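Local coordinates for ribosomal-protein-serine acetyltransferase, putative (Vibrio cholerae O1 biovar eltor, PDB 2FCK), which probably belongs to the GNAT acetyltransferases, and may acetylate the N-terminal serine or alanine of a protein substrate, at residues F8-I20 against F73-V87. Numbering follows the deposited sequence. Where two conformers were deposited one is given.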
loop_
_atom_site.group_PDB
_atom_site.type_symbol
_atom_site.label_atom_id
_atom_site.label_comp_id
_atom_site.label_asym_id
_atom_site.label_seq_id
_atom_site.Cartn_x
_atom_site.Cartn_y
_atom_site.Cartn_z
ATOM N N PHE A 8 9.505 17.612 14.532
ATOM C CA PHE A 8 10.503 16.661 14.035
ATOM C C PHE A 8 11.062 17.090 12.699
ATOM O O PHE A 8 10.297 17.424 11.799
ATOM C CB PHE A 8 9.886 15.268 13.809
ATOM C CG PHE A 8 10.862 14.265 13.205
ATOM C CD1 PHE A 8 10.712 13.821 11.877
ATOM C CD2 PHE A 8 11.947 13.775 13.955
ATOM C CE1 PHE A 8 11.639 12.896 11.298
ATOM C CE2 PHE A 8 12.851 12.838 13.384
ATOM C CZ PHE A 8 12.689 12.405 12.065
ATOM N N GLN A 9 12.398 17.108 12.596
ATOM C CA GLN A 9 13.079 17.504 11.353
ATOM C C GLN A 9 14.103 16.439 10.960
ATOM O O GLN A 9 14.690 15.766 11.824
ATOM C CB GLN A 9 13.804 18.837 11.495
ATOM C CG GLN A 9 13.003 19.868 12.317
ATOM C CD GLN A 9 13.560 21.229 12.230
ATOM O OE1 GLN A 9 14.778 21.407 12.095
ATOM N NE2 GLN A 9 12.677 22.237 12.292
ATOM N N ILE A 10 14.324 16.304 9.656
ATOM C CA ILE A 10 15.487 15.579 9.187
ATOM C C ILE A 10 16.400 16.636 8.588
ATOM O O ILE A 10 15.987 17.380 7.703
ATOM C CB ILE A 10 15.096 14.482 8.132
ATOM C CG1 ILE A 10 14.177 13.393 8.697
ATOM C CG2 ILE A 10 16.383 13.846 7.552
ATOM C CD1 ILE A 10 13.486 12.603 7.541
ATOM N N VAL A 11 17.638 16.738 9.087
ATOM C CA VAL A 11 18.560 17.793 8.677
ATOM C C VAL A 11 19.802 17.175 8.047
ATOM O O VAL A 11 20.386 16.261 8.602
ATOM C CB VAL A 11 18.995 18.688 9.873
ATOM C CG1 VAL A 11 19.888 19.837 9.369
ATOM C CG2 VAL A 11 17.783 19.182 10.606
ATOM N N THR A 12 20.171 17.673 6.890
ATOM C CA THR A 12 21.322 17.145 6.168
ATOM C C THR A 12 22.371 18.255 6.118
ATOM O O THR A 12 22.221 19.258 6.774
ATOM C CB THR A 12 20.923 16.734 4.730
ATOM O OG1 THR A 12 20.501 17.891 4.006
ATOM C CG2 THR A 12 19.843 15.662 4.707
ATOM N N GLN A 13 23.432 18.101 5.326
ATOM C CA GLN A 13 24.448 19.165 5.270
ATOM C C GLN A 13 23.856 20.512 4.819
ATOM O O GLN A 13 24.130 21.588 5.417
ATOM C CB GLN A 13 25.590 18.749 4.323
ATOM C CG GLN A 13 26.626 19.854 4.225
ATOM C CD GLN A 13 27.586 19.694 3.064
ATOM O OE1 GLN A 13 27.473 18.783 2.253
ATOM N NE2 GLN A 13 28.510 20.645 2.947
ATOM N N ARG A 14 23.034 20.456 3.774
ATOM C CA ARG A 14 22.534 21.685 3.152
ATOM C C ARG A 14 21.037 21.976 3.342
ATOM O O ARG A 14 20.592 23.101 3.070
ATOM C CB ARG A 14 22.880 21.688 1.669
ATOM C CG ARG A 14 24.398 21.584 1.373
ATOM C CD ARG A 14 24.614 21.572 -0.107
ATOM N NE ARG A 14 24.080 20.363 -0.736
ATOM C CZ ARG A 14 24.110 20.129 -2.044
ATOM N NH1 ARG A 14 23.616 18.996 -2.541
ATOM N NH2 ARG A 14 24.676 21.032 -2.866
ATOM N N LEU A 15 20.296 20.981 3.834
ATOM C CA LEU A 15 18.811 20.989 3.795
ATOM C C LEU A 15 18.154 20.671 5.127
ATOM O O LEU A 15 18.721 19.963 5.980
ATOM C CB LEU A 15 18.261 20.013 2.700
ATOM C CG LEU A 15 18.830 20.161 1.305
ATOM C CD1 LEU A 15 18.327 18.988 0.393
ATOM C CD2 LEU A 15 18.532 21.566 0.727
ATOM N N GLN A 16 16.936 21.192 5.288
ATOM C CA GLN A 16 16.152 20.970 6.483
ATOM C C GLN A 16 14.808 20.472 5.992
ATOM O O GLN A 16 14.119 21.191 5.256
ATOM C CB GLN A 16 15.991 22.295 7.237
ATOM C CG GLN A 16 15.161 22.200 8.463
ATOM C CD GLN A 16 14.794 23.587 8.979
ATOM O OE1 GLN A 16 14.313 24.446 8.219
ATOM N NE2 GLN A 16 15.086 23.829 10.246
ATOM N N LEU A 17 14.456 19.255 6.396
ATOM C CA LEU A 17 13.206 18.618 5.990
ATOM C C LEU A 17 12.265 18.743 7.194
ATOM O O LEU A 17 12.574 18.210 8.259
ATOM C CB LEU A 17 13.434 17.121 5.646
ATOM C CG LEU A 17 13.963 16.807 4.236
ATOM C CD1 LEU A 17 15.361 17.448 3.977
ATOM C CD2 LEU A 17 14.053 15.298 4.141
ATOM N N ARG A 18 11.105 19.382 7.015
ATOM C CA ARG A 18 10.189 19.646 8.134
ATOM C C ARG A 18 8.799 20.007 7.628
ATOM O O ARG A 18 8.609 20.269 6.433
ATOM C CB ARG A 18 10.730 20.817 8.974
ATOM C CG ARG A 18 10.974 22.133 8.181
ATOM C CD ARG A 18 11.120 23.294 9.160
ATOM N NE ARG A 18 11.451 24.552 8.509
ATOM C CZ ARG A 18 10.547 25.406 8.037
ATOM N NH1 ARG A 18 9.253 25.091 8.084
ATOM N NH2 ARG A 18 10.945 26.549 7.486
ATOM N N LEU A 19 7.840 20.073 8.556
ATOM C CA LEU A 19 6.511 20.540 8.205
ATOM C C LEU A 19 6.614 21.962 7.699
ATOM O O LEU A 19 7.211 22.843 8.367
ATOM C CB LEU A 19 5.616 20.598 9.438
ATOM C CG LEU A 19 4.816 19.342 9.623
ATOM C CD1 LEU A 19 4.041 19.483 10.945
ATOM C CD2 LEU A 19 3.851 19.011 8.453
ATOM N N ILE A 20 5.955 22.206 6.574
ATOM C CA ILE A 20 5.687 23.591 6.155
ATOM C C ILE A 20 4.613 24.186 7.080
ATOM O O ILE A 20 3.594 23.533 7.366
ATOM C CB ILE A 20 5.207 23.624 4.688
ATOM C CG1 ILE A 20 6.260 22.967 3.758
ATOM C CG2 ILE A 20 4.879 25.066 4.270
ATOM C CD1 ILE A 20 5.763 22.850 2.305
ATOM N N PHE A 73 7.176 16.420 3.988
ATOM C CA PHE A 73 8.219 17.329 4.412
ATOM C C PHE A 73 8.466 18.399 3.364
ATOM O O PHE A 73 8.789 18.091 2.187
ATOM C CB PHE A 73 9.553 16.600 4.577
ATOM C CG PHE A 73 9.554 15.533 5.642
ATOM C CD1 PHE A 73 9.127 14.236 5.346
ATOM C CD2 PHE A 73 10.091 15.812 6.916
ATOM C CE1 PHE A 73 9.168 13.226 6.317
ATOM C CE2 PHE A 73 10.127 14.798 7.885
ATOM C CZ PHE A 73 9.678 13.520 7.590
ATOM N N GLY A 74 8.363 19.658 3.772
ATOM C CA GLY A 74 8.961 20.707 2.952
ATOM C C GLY A 74 10.484 20.557 3.004
ATOM O O GLY A 74 11.079 20.227 4.054
ATOM N N VAL A 75 11.126 20.826 1.889
ATOM C CA VAL A 75 12.593 20.789 1.856
ATOM C C VAL A 75 13.093 22.224 1.779
ATOM O O VAL A 75 12.838 22.908 0.781
ATOM C CB VAL A 75 13.105 19.955 0.637
ATOM C CG1 VAL A 75 14.685 19.942 0.569
ATOM C CG2 VAL A 75 12.557 18.501 0.695
ATOM N N PHE A 76 13.771 22.666 2.851
ATOM C CA PHE A 76 14.276 24.028 2.937
ATOM C C PHE A 76 15.802 24.072 2.900
ATOM O O PHE A 76 16.471 23.316 3.591
ATOM C CB PHE A 76 13.807 24.680 4.220
ATOM C CG PHE A 76 12.326 24.839 4.326
ATOM C CD1 PHE A 76 11.537 23.806 4.830
ATOM C CD2 PHE A 76 11.712 26.041 3.943
ATOM C CE1 PHE A 76 10.149 23.964 4.949
ATOM C CE2 PHE A 76 10.310 26.200 4.055
ATOM C CZ PHE A 76 9.531 25.165 4.556
ATOM N N GLU A 77 16.327 25.013 2.118
ATOM C CA GLU A 77 17.751 25.260 2.066
ATOM C C GLU A 77 18.132 25.888 3.402
ATOM O O GLU A 77 17.497 26.835 3.865
ATOM C CB GLU A 77 18.029 26.195 0.880
ATOM C CG GLU A 77 19.459 26.454 0.537
ATOM C CD GLU A 77 19.528 27.202 -0.780
ATOM O OE1 GLU A 77 18.839 28.244 -0.918
ATOM O OE2 GLU A 77 20.227 26.732 -1.689
ATOM N N ARG A 78 19.137 25.323 4.059
ATOM C CA ARG A 78 19.382 25.637 5.446
ATOM C C ARG A 78 19.850 27.090 5.567
ATOM O O ARG A 78 19.407 27.789 6.443
ATOM C CB ARG A 78 20.423 24.699 6.058
ATOM C CG ARG A 78 19.937 23.294 6.316
ATOM C CD ARG A 78 21.021 22.425 6.917
ATOM N NE ARG A 78 21.292 22.815 8.307
ATOM C CZ ARG A 78 22.346 22.403 9.011
ATOM N NH1 ARG A 78 23.266 21.632 8.445
ATOM N NH2 ARG A 78 22.494 22.804 10.282
ATOM N N GLN A 79 20.698 27.530 4.649
ATOM C CA GLN A 79 21.280 28.875 4.791
ATOM C C GLN A 79 20.215 29.958 4.546
ATOM O O GLN A 79 20.016 30.845 5.369
ATOM C CB GLN A 79 22.499 29.010 3.871
ATOM C CG GLN A 79 23.801 28.576 4.575
ATOM C CD GLN A 79 24.969 28.319 3.626
ATOM O OE1 GLN A 79 24.939 28.711 2.445
ATOM N NE2 GLN A 79 26.014 27.654 4.141
ATOM N N THR A 80 19.489 29.838 3.443
ATOM C CA THR A 80 18.555 30.861 3.007
ATOM C C THR A 80 17.131 30.666 3.534
ATOM O O THR A 80 16.318 31.584 3.478
ATOM C CB THR A 80 18.492 30.865 1.488
ATOM O OG1 THR A 80 18.022 29.578 1.027
ATOM C CG2 THR A 80 19.876 31.157 0.889
ATOM N N GLN A 81 16.828 29.456 4.019
ATOM C CA GLN A 81 15.462 29.033 4.365
ATOM C C GLN A 81 14.474 29.062 3.176
ATOM O O GLN A 81 13.253 29.132 3.367
ATOM C CB GLN A 81 14.926 29.756 5.600
ATOM C CG GLN A 81 15.423 29.185 6.918
ATOM C CD GLN A 81 14.790 27.849 7.275
ATOM O OE1 GLN A 81 15.454 26.807 7.261
ATOM N NE2 GLN A 81 13.518 27.872 7.597
ATOM N N THR A 82 14.977 28.977 1.948
ATOM C CA THR A 82 14.025 28.929 0.851
ATOM C C THR A 82 13.523 27.533 0.639
ATOM O O THR A 82 14.259 26.586 0.799
ATOM C CB THR A 82 14.477 29.590 -0.448
ATOM O OG1 THR A 82 14.751 28.655 -1.483
ATOM C CG2 THR A 82 15.613 30.525 -0.227
ATOM N N LEU A 83 12.239 27.444 0.326
ATOM C CA LEU A 83 11.624 26.153 0.043
ATOM C C LEU A 83 11.979 25.696 -1.347
ATOM O O LEU A 83 11.695 26.398 -2.324
ATOM C CB LEU A 83 10.110 26.312 0.163
ATOM C CG LEU A 83 9.228 25.101 -0.081
ATOM C CD1 LEU A 83 9.480 24.002 0.957
ATOM C CD2 LEU A 83 7.753 25.591 -0.057
ATOM N N VAL A 84 12.564 24.505 -1.468
ATOM C CA VAL A 84 13.020 24.005 -2.797
ATOM C C VAL A 84 12.192 22.871 -3.364
ATOM O O VAL A 84 12.338 22.485 -4.539
ATOM C CB VAL A 84 14.533 23.568 -2.802
ATOM C CG1 VAL A 84 15.402 24.683 -2.254
ATOM C CG2 VAL A 84 14.738 22.288 -2.030
ATOM N N GLY A 85 11.281 22.353 -2.534
ATOM C CA GLY A 85 10.488 21.197 -2.946
ATOM C C GLY A 85 9.933 20.445 -1.755
ATOM O O GLY A 85 9.877 20.993 -0.625
HETATM N N MSE A 86 9.499 19.209 -2.003
HETATM C CA MSE A 86 8.935 18.376 -0.924
HETATM C C MSE A 86 9.338 16.930 -1.174
HETATM O O MSE A 86 9.508 16.498 -2.333
HETATM C CB MSE A 86 7.422 18.508 -0.884
HETATM C CG MSE A 86 6.948 19.884 -0.419
HETATM SE SE MSE A 86 4.991 19.838 -0.168
HETATM C CE MSE A 86 5.035 19.107 1.648
ATOM N N VAL A 87 9.510 16.193 -0.087
ATOM C CA VAL A 87 9.627 14.740 -0.142
ATOM C C VAL A 87 8.621 14.212 0.868
ATOM O O VAL A 87 8.417 14.830 1.930
ATOM C CB VAL A 87 11.080 14.236 0.166
ATOM C CG1 VAL A 87 12.077 14.676 -0.969
ATOM C CG2 VAL A 87 11.552 14.664 1.601
HETATM O O HOH W 1 22.153 25.273 2.744
#
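Arg14 O is held twice: Arg78 N donates to it at 2.8 Å with a nearly straight N-H (163°), and a water molecule that also accepts from Gln79 N donates to it. Arg78 then reaches across the Thr12-Leu15 turn. Its bend at chi3 (71°) brings NH1 beside the carbonyl of Gln13, with Arg78 NH1 to Gln13 O at 3.1 Å, the donor standing above the carbonyl plane; a weaker bond goes to Thr12 O. The charge suits these two carbonyls and the length spans the gap to them, while Val11 CG1 lies over one face of the guanidinium. Within the strands, Gln16 and Phe76 form one hydrogen-bonded antiparallel pair, with 2.8 Å both from Gln16 N to Phe76 O and from Phe76 N to Gln16 O, and Arg18 and Gly74 form the next. In this GNAT domain, the pairing puts the N-terminal hairpin, strands 10-11 and 15-18, on the edge of the hairpin of strands 71-77 and 83-93.

On the sheet face carrying Gln16 and Phe76, the Arg18 guanidinium lies flat on the Phe76 ring, planes 12° apart, a cation-pi stack with Arg18 CZ 3.6 Å from the ring centroid. Leu83 CD1 sits over the opposite face, toward the rim. Bonds from Arg18 NE to Gln16 OE1, approached from above its carbonyl plane, and from NH1 to Leu19 O, both acceptors near the guanidinium plane, probably fix its rotation; NH2 forms a salt bridge with Glu24. Beside this stack, Gly74, lacking a side chain, leaves room for Ile20 CG1 to pack 3.6 Å from Gly74 CA. On the other face Leu15 and Leu17 meet Val75, and Leu17 CD2 packs 3.6 Å from Val87 CG2, branched aliphatics suited to burial; Leu15 also touches Glu117 of helix 114-129.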